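Local atomic coordinates of Thiol:disulfide interchange protein (Klebsiella pneumoniae, PDB entry 6DXN), a protein that probably acts as a periplasmic thiol-disulfide oxidoreductase of the DsbA type, introducing disulfide bonds into exported proteins. Residues 76-90 with 110-124. Numbering follows the deposited sequence. Where two conformers were deposited one is given.
Sequences EAWAVAQYAGVDGKV and IVKVFNQLGITSEKY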
loop_
_atom_site.group_PDB
_atom_site.type_symbol
_atom_site.label_atom_id
_atom_site.label_comp_id
_atom_site.label_asym_id
_atom_site.label_seq_id
_atom_site.Cartn_x
_atom_site.Cartn_y
_atom_site.Cartn_z
ATOM N N GLU A 76 -1.563 2.700 -12.264
ATOM C CA GLU A 76 -1.532 3.984 -12.894
ATOM C C GLU A 76 -2.487 4.929 -12.159
ATOM O O GLU A 76 -2.142 6.079 -11.893
ATOM C CB GLU A 76 -1.912 3.847 -14.369
ATOM C CG GLU A 76 -1.957 5.163 -15.112
ATOM C CD GLU A 76 -2.326 5.004 -16.574
ATOM O OE1 GLU A 76 -3.405 4.444 -16.853
ATOM O OE2 GLU A 76 -1.521 5.408 -17.424
ATOM N N ALA A 77 -3.686 4.424 -11.829
ATOM C CA ALA A 77 -4.680 5.242 -11.146
ATOM C C ALA A 77 -4.156 5.675 -9.768
ATOM O O ALA A 77 -4.380 6.814 -9.340
ATOM C CB ALA A 77 -5.978 4.488 -11.035
ATOM N N TRP A 78 -3.423 4.779 -9.097
ATOM C CA TRP A 78 -2.902 5.110 -7.754
ATOM C C TRP A 78 -1.827 6.210 -7.878
ATOM O O TRP A 78 -1.779 7.154 -7.072
ATOM C CB TRP A 78 -2.423 3.825 -7.067
ATOM C CG TRP A 78 -2.078 3.962 -5.615
ATOM C CD1 TRP A 78 -0.890 3.634 -5.030
ATOM C CD2 TRP A 78 -2.910 4.486 -4.565
ATOM N NE1 TRP A 78 -0.934 3.894 -3.691
ATOM C CE2 TRP A 78 -2.156 4.421 -3.373
ATOM C CE3 TRP A 78 -4.218 4.987 -4.505
ATOM C CZ2 TRP A 78 -2.658 4.846 -2.146
ATOM C CZ3 TRP A 78 -4.705 5.433 -3.293
ATOM C CH2 TRP A 78 -3.934 5.352 -2.129
ATOM N N ALA A 79 -0.988 6.094 -8.913
ATOM C CA ALA A 79 0.082 7.056 -9.184
ATOM C C ALA A 79 -0.514 8.436 -9.486
ATOM O O ALA A 79 -0.036 9.447 -8.963
ATOM C CB ALA A 79 0.946 6.552 -10.311
ATOM N N VAL A 80 -1.557 8.469 -10.329
ATOM C CA VAL A 80 -2.242 9.719 -10.653
ATOM C C VAL A 80 -2.903 10.252 -9.379
ATOM O O VAL A 80 -2.894 11.465 -9.130
ATOM C CB VAL A 80 -3.287 9.550 -11.779
ATOM C CG1 VAL A 80 -4.216 10.749 -11.868
ATOM C CG2 VAL A 80 -2.648 9.283 -13.130
ATOM N N ALA A 81 -3.491 9.335 -8.600
ATOM C CA ALA A 81 -4.202 9.655 -7.351
ATOM C C ALA A 81 -3.317 10.450 -6.381
ATOM O O ALA A 81 -3.790 11.401 -5.740
ATOM C CB ALA A 81 -4.675 8.376 -6.702
ATOM N N GLN A 82 -2.043 10.053 -6.283
ATOM C CA GLN A 82 -1.065 10.666 -5.362
ATOM C C GLN A 82 -0.502 11.963 -5.959
ATOM O O GLN A 82 -0.191 12.896 -5.229
ATOM C CB GLN A 82 0.054 9.671 -5.056
ATOM C CG GLN A 82 -0.445 8.424 -4.349
ATOM C CD GLN A 82 0.570 7.312 -4.334
ATOM O OE1 GLN A 82 0.261 6.172 -4.670
ATOM N NE2 GLN A 82 1.799 7.636 -3.968
ATOM N N TYR A 83 -0.367 11.995 -7.288
ATOM C CA TYR A 83 0.123 13.180 -7.999
ATOM C C TYR A 83 -0.922 14.296 -7.888
ATOM O O TYR A 83 -0.576 15.464 -7.693
ATOM C CB TYR A 83 0.427 12.844 -9.461
ATOM C CG TYR A 83 0.699 14.044 -10.333
ATOM C CD1 TYR A 83 1.954 14.631 -10.375
ATOM C CD2 TYR A 83 -0.299 14.592 -11.124
ATOM C CE1 TYR A 83 2.207 15.738 -11.170
ATOM C CE2 TYR A 83 -0.061 15.698 -11.926
ATOM C CZ TYR A 83 1.198 16.273 -11.950
ATOM O OH TYR A 83 1.435 17.361 -12.741
ATOM N N ALA A 84 -2.196 13.910 -8.049
ATOM C CA ALA A 84 -3.325 14.822 -7.916
ATOM C C ALA A 84 -3.607 15.053 -6.427
ATOM O O ALA A 84 -4.388 15.937 -6.058
ATOM C CB ALA A 84 -4.533 14.255 -8.616
ATOM N N GLY A 85 -2.990 14.217 -5.587
ATOM C CA GLY A 85 -3.129 14.312 -4.146
ATOM C C GLY A 85 -4.498 13.873 -3.645
ATOM O O GLY A 85 -4.821 14.140 -2.489
ATOM N N VAL A 86 -5.285 13.196 -4.503
ATOM C CA VAL A 86 -6.630 12.704 -4.136
ATOM C C VAL A 86 -6.547 11.220 -3.755
ATOM O O VAL A 86 -7.575 10.526 -3.718
ATOM C CB VAL A 86 -7.654 12.913 -5.272
ATOM C CG1 VAL A 86 -7.743 14.376 -5.687
ATOM C CG2 VAL A 86 -7.364 12.031 -6.481
ATOM N N ASP A 87 -5.332 10.748 -3.460
ATOM C CA ASP A 87 -5.082 9.357 -3.094
ATOM C C ASP A 87 -5.796 9.005 -1.783
ATOM O O ASP A 87 -6.075 7.834 -1.531
ATOM C CB ASP A 87 -3.582 9.068 -2.991
ATOM C CG ASP A 87 -2.819 10.007 -2.070
ATOM O OD1 ASP A 87 -2.931 11.236 -2.252
ATOM O OD2 ASP A 87 -2.142 9.504 -1.166
ATOM N N GLY A 88 -6.082 10.025 -0.964
ATOM C CA GLY A 88 -6.755 9.833 0.319
ATOM C C GLY A 88 -8.236 9.528 0.161
ATOM O O GLY A 88 -8.808 8.809 0.977
ATOM N N LYS A 89 -8.848 10.062 -0.903
ATOM C CA LYS A 89 -10.289 9.877 -1.153
ATOM C C LYS A 89 -10.568 8.705 -2.106
ATOM O O LYS A 89 -11.490 7.917 -1.873
ATOM C CB LYS A 89 -10.896 11.133 -1.791
ATOM C CG LYS A 89 -10.897 12.390 -0.935
ATOM C CD LYS A 89 -11.588 13.561 -1.609
ATOM C CE LYS A 89 -11.649 14.803 -0.745
ATOM N NZ LYS A 89 -12.387 15.900 -1.415
ATOM N N VAL A 90 -9.774 8.604 -3.177
ATOM C CA VAL A 90 -10.012 7.615 -4.238
ATOM C C VAL A 90 -9.735 6.187 -3.746
ATOM O O VAL A 90 -10.277 5.233 -4.318
ATOM C CB VAL A 90 -9.178 7.921 -5.496
ATOM C CG1 VAL A 90 -7.709 7.605 -5.279
ATOM C CG2 VAL A 90 -9.694 7.180 -6.724
ATOM N N ILE A 110 -12.390 3.093 -14.202
ATOM C CA ILE A 110 -11.549 3.666 -13.154
ATOM C C ILE A 110 -11.571 5.194 -13.292
ATOM O O ILE A 110 -11.608 5.904 -12.291
ATOM C CB ILE A 110 -10.116 3.095 -13.205
ATOM C CG1 ILE A 110 -10.101 1.594 -12.895
ATOM C CG2 ILE A 110 -9.207 3.874 -12.269
ATOM C CD1 ILE A 110 -8.755 0.922 -13.095
ATOM N N VAL A 111 -11.563 5.678 -14.543
ATOM C CA VAL A 111 -11.581 7.102 -14.845
ATOM C C VAL A 111 -12.874 7.720 -14.301
ATOM O O VAL A 111 -12.854 8.853 -13.823
ATOM C CB VAL A 111 -11.418 7.370 -16.356
ATOM C CG1 VAL A 111 -11.767 8.804 -16.721
ATOM C CG2 VAL A 111 -10.026 7.020 -16.847
ATOM N N LYS A 112 -13.977 6.959 -14.357
ATOM C CA LYS A 112 -15.272 7.455 -13.871
ATOM C C LYS A 112 -15.184 7.797 -12.378
ATOM O O LYS A 112 -15.838 8.717 -11.939
ATOM C CB LYS A 112 -16.418 6.480 -14.168
ATOM C CG LYS A 112 -16.760 6.334 -15.647
ATOM C CD LYS A 112 -18.111 5.699 -15.919
ATOM C CE LYS A 112 -18.298 4.354 -15.247
ATOM N NZ LYS A 112 -19.608 3.754 -15.592
ATOM N N VAL A 113 -14.363 7.072 -11.612
ATOM C CA VAL A 113 -14.215 7.370 -10.171
ATOM C C VAL A 113 -13.643 8.790 -10.012
ATOM O O VAL A 113 -14.132 9.594 -9.199
ATOM C CB VAL A 113 -13.334 6.323 -9.454
ATOM C CG1 VAL A 113 -13.115 6.678 -7.989
ATOM C CG2 VAL A 113 -13.903 4.916 -9.572
ATOM N N PHE A 114 -12.616 9.094 -10.812
ATOM C CA PHE A 114 -11.908 10.384 -10.780
ATOM C C PHE A 114 -12.832 11.533 -11.212
ATOM O O PHE A 114 -12.715 12.656 -10.706
ATOM C CB PHE A 114 -10.647 10.291 -11.643
ATOM C CG PHE A 114 -9.545 9.441 -11.057
ATOM C CD1 PHE A 114 -9.706 8.073 -10.892
ATOM C CD2 PHE A 114 -8.333 10.010 -10.691
ATOM C CE1 PHE A 114 -8.689 7.297 -10.360
ATOM C CE2 PHE A 114 -7.317 9.231 -10.159
ATOM C CZ PHE A 114 -7.499 7.877 -9.993
ATOM N N ASN A 115 -13.748 11.240 -12.140
ATOM C CA ASN A 115 -14.714 12.222 -12.649
ATOM C C ASN A 115 -15.617 12.716 -11.512
ATOM O O ASN A 115 -15.940 13.902 -11.446
ATOM C CB ASN A 115 -15.609 11.637 -13.746
ATOM C CG ASN A 115 -14.899 11.305 -15.042
ATOM O OD1 ASN A 115 -15.359 10.447 -15.788
ATOM N ND2 ASN A 115 -13.803 11.991 -15.338
ATOM N N GLN A 116 -16.009 11.786 -10.634
ATOM C CA GLN A 116 -16.889 12.055 -9.489
ATOM C C GLN A 116 -16.182 12.940 -8.454
ATOM O O GLN A 116 -16.843 13.522 -7.590
ATOM C CB GLN A 116 -17.307 10.727 -8.857
ATOM C CG GLN A 116 -17.944 9.768 -9.851
ATOM C CD GLN A 116 -17.956 8.346 -9.348
ATOM O OE1 GLN A 116 -17.851 8.087 -8.150
ATOM N NE2 GLN A 116 -18.071 7.405 -10.271
ATOM N N LEU A 117 -14.847 13.024 -8.547
ATOM C CA LEU A 117 -14.035 13.832 -7.623
ATOM C C LEU A 117 -13.699 15.204 -8.232
ATOM O O LEU A 117 -13.133 16.062 -7.544
ATOM C CB LEU A 117 -12.756 13.065 -7.267
ATOM C CG LEU A 117 -12.959 11.730 -6.546
ATOM C CD1 LEU A 117 -11.623 11.111 -6.167
ATOM C CD2 LEU A 117 -13.826 11.900 -5.306
ATOM N N GLY A 118 -14.030 15.403 -9.512
ATOM C CA GLY A 118 -13.782 16.679 -10.191
ATOM C C GLY A 118 -12.560 16.639 -11.097
ATOM O O GLY A 118 -11.977 17.678 -11.410
ATOM N N ILE A 119 -12.165 15.430 -11.504
ATOM C CA ILE A 119 -11.047 15.254 -12.418
ATOM C C ILE A 119 -11.624 14.745 -13.746
ATOM O O ILE A 119 -12.032 13.581 -13.861
ATOM C CB ILE A 119 -9.979 14.318 -11.815
ATOM C CG1 ILE A 119 -9.435 14.886 -10.501
ATOM C CG2 ILE A 119 -8.866 14.034 -12.815
ATOM C CD1 ILE A 119 -8.422 14.007 -9.803
ATOM N N THR A 120 -11.665 15.640 -14.739
ATOM C CA THR A 120 -12.205 15.309 -16.052
ATOM C C THR A 120 -11.337 14.233 -16.714
ATOM O O THR A 120 -10.163 14.056 -16.362
ATOM C CB THR A 120 -12.255 16.537 -16.967
ATOM O OG1 THR A 120 -10.908 16.917 -17.240
ATOM C CG2 THR A 120 -13.017 17.700 -16.371
ATOM N N SER A 121 -11.928 13.537 -17.690
ATOM C CA SER A 121 -11.223 12.510 -18.445
ATOM C C SER A 121 -10.013 13.116 -19.171
ATOM O O SER A 121 -9.012 12.437 -19.358
ATOM C CB SER A 121 -12.150 11.808 -19.399
ATOM O OG SER A 121 -13.183 11.139 -18.689
ATOM N N GLU A 122 -10.115 14.390 -19.577
ATOM C CA GLU A 122 -9.016 15.097 -20.256
ATOM C C GLU A 122 -7.856 15.345 -19.279
ATOM O O GLU A 122 -6.695 15.207 -19.648
ATOM C CB GLU A 122 -9.467 16.437 -20.843
ATOM C CG GLU A 122 -10.381 16.317 -22.051
ATOM C CD GLU A 122 -11.794 15.836 -21.763
ATOM O OE1 GLU A 122 -12.135 15.661 -20.575
ATOM O OE2 GLU A 122 -12.552 15.661 -22.730
ATOM N N LYS A 123 -8.179 15.729 -18.038
ATOM C CA LYS A 123 -7.138 15.979 -17.026
ATOM C C LYS A 123 -6.514 14.634 -16.616
ATOM O O LYS A 123 -5.313 14.549 -16.351
ATOM C CB LYS A 123 -7.713 16.744 -15.827
ATOM C CG LYS A 123 -6.732 17.046 -14.692
ATOM C CD LYS A 123 -5.602 18.013 -15.026
ATOM C CE LYS A 123 -4.643 18.206 -13.866
ATOM N NZ LYS A 123 -3.583 19.203 -14.169
ATOM N N TYR A 124 -7.325 13.571 -16.605
ATOM C CA TYR A 124 -6.809 12.255 -16.217
ATOM C C TYR A 124 -5.808 11.762 -17.274
ATOM O O TYR A 124 -4.773 11.197 -16.933
ATOM C CB TYR A 124 -7.938 11.250 -15.984
ATOM C CG TYR A 124 -7.441 9.945 -15.423
ATOM C CD1 TYR A 124 -7.154 9.823 -14.072
ATOM C CD2 TYR A 124 -7.195 8.857 -16.240
ATOM C CE1 TYR A 124 -6.658 8.643 -13.544
ATOM C CE2 TYR A 124 -6.706 7.666 -15.724
ATOM C CZ TYR A 124 -6.440 7.557 -14.370
ATOM O OH TYR A 124 -5.965 6.388 -13.846
HETATM O O HOH W 1 -5.261 4.241 -15.213
#
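F114 pushes its ring into the hollow bounded by A77, V80, A81 and V90, a knob-into-hole fit in which F114 CZ lies 3.9 Å from A77 CB. The rim of this ring meets backbone: A77 O sits at the edge, in the ring plane, 3.4 Å from F114 CZ, while that carbonyl is already bonded to A81 N within its helix. V90 closes the hollow with a CH-pi contact, its CG2 being 4.2 Å from the F114 centroid and 30° off the ring normal. With chi1 at 73°, V90 turns CG2 anti to its backbone N, where the methyl also reaches V113 CG1 at 3.7 Å. One face of F114 is covered from within its own segment by Y124 CE1, which sits over the centre of the ring, 3.4 Å above its plane. Y124 in turn runs obliquely past V80; V80 CG1 is 3.6 Å from Y124 CE1 and also touches the rim of F114. These residues belong to the helical domain that DsbA proteins carry inserted in the thioredoxin fold; within it, the axes of 76-83 and 110-115 run nearly parallel, at 18°, and the 11.2 Å between them is spanned by F114. At the polar end, Y124 OH donates to a water in its ring plane, and the water donates to E76 OE1, an oxygen that also accepts from Q128 NE2. Toward the other end of the contact, I119 CD1 meets V86 CG2 tip to tip at 4.0 Å and also touches A84 CB. The chain reaches I119 through a Schellman motif at G118, made by I119 N bonding F114 O and G118 N bonding N115 O; L117 N is a second donor to F114 O, from the opposite face of its carbonyl plane. N115 ND2 donates to I119 O, which lies close to the amide plane of N115.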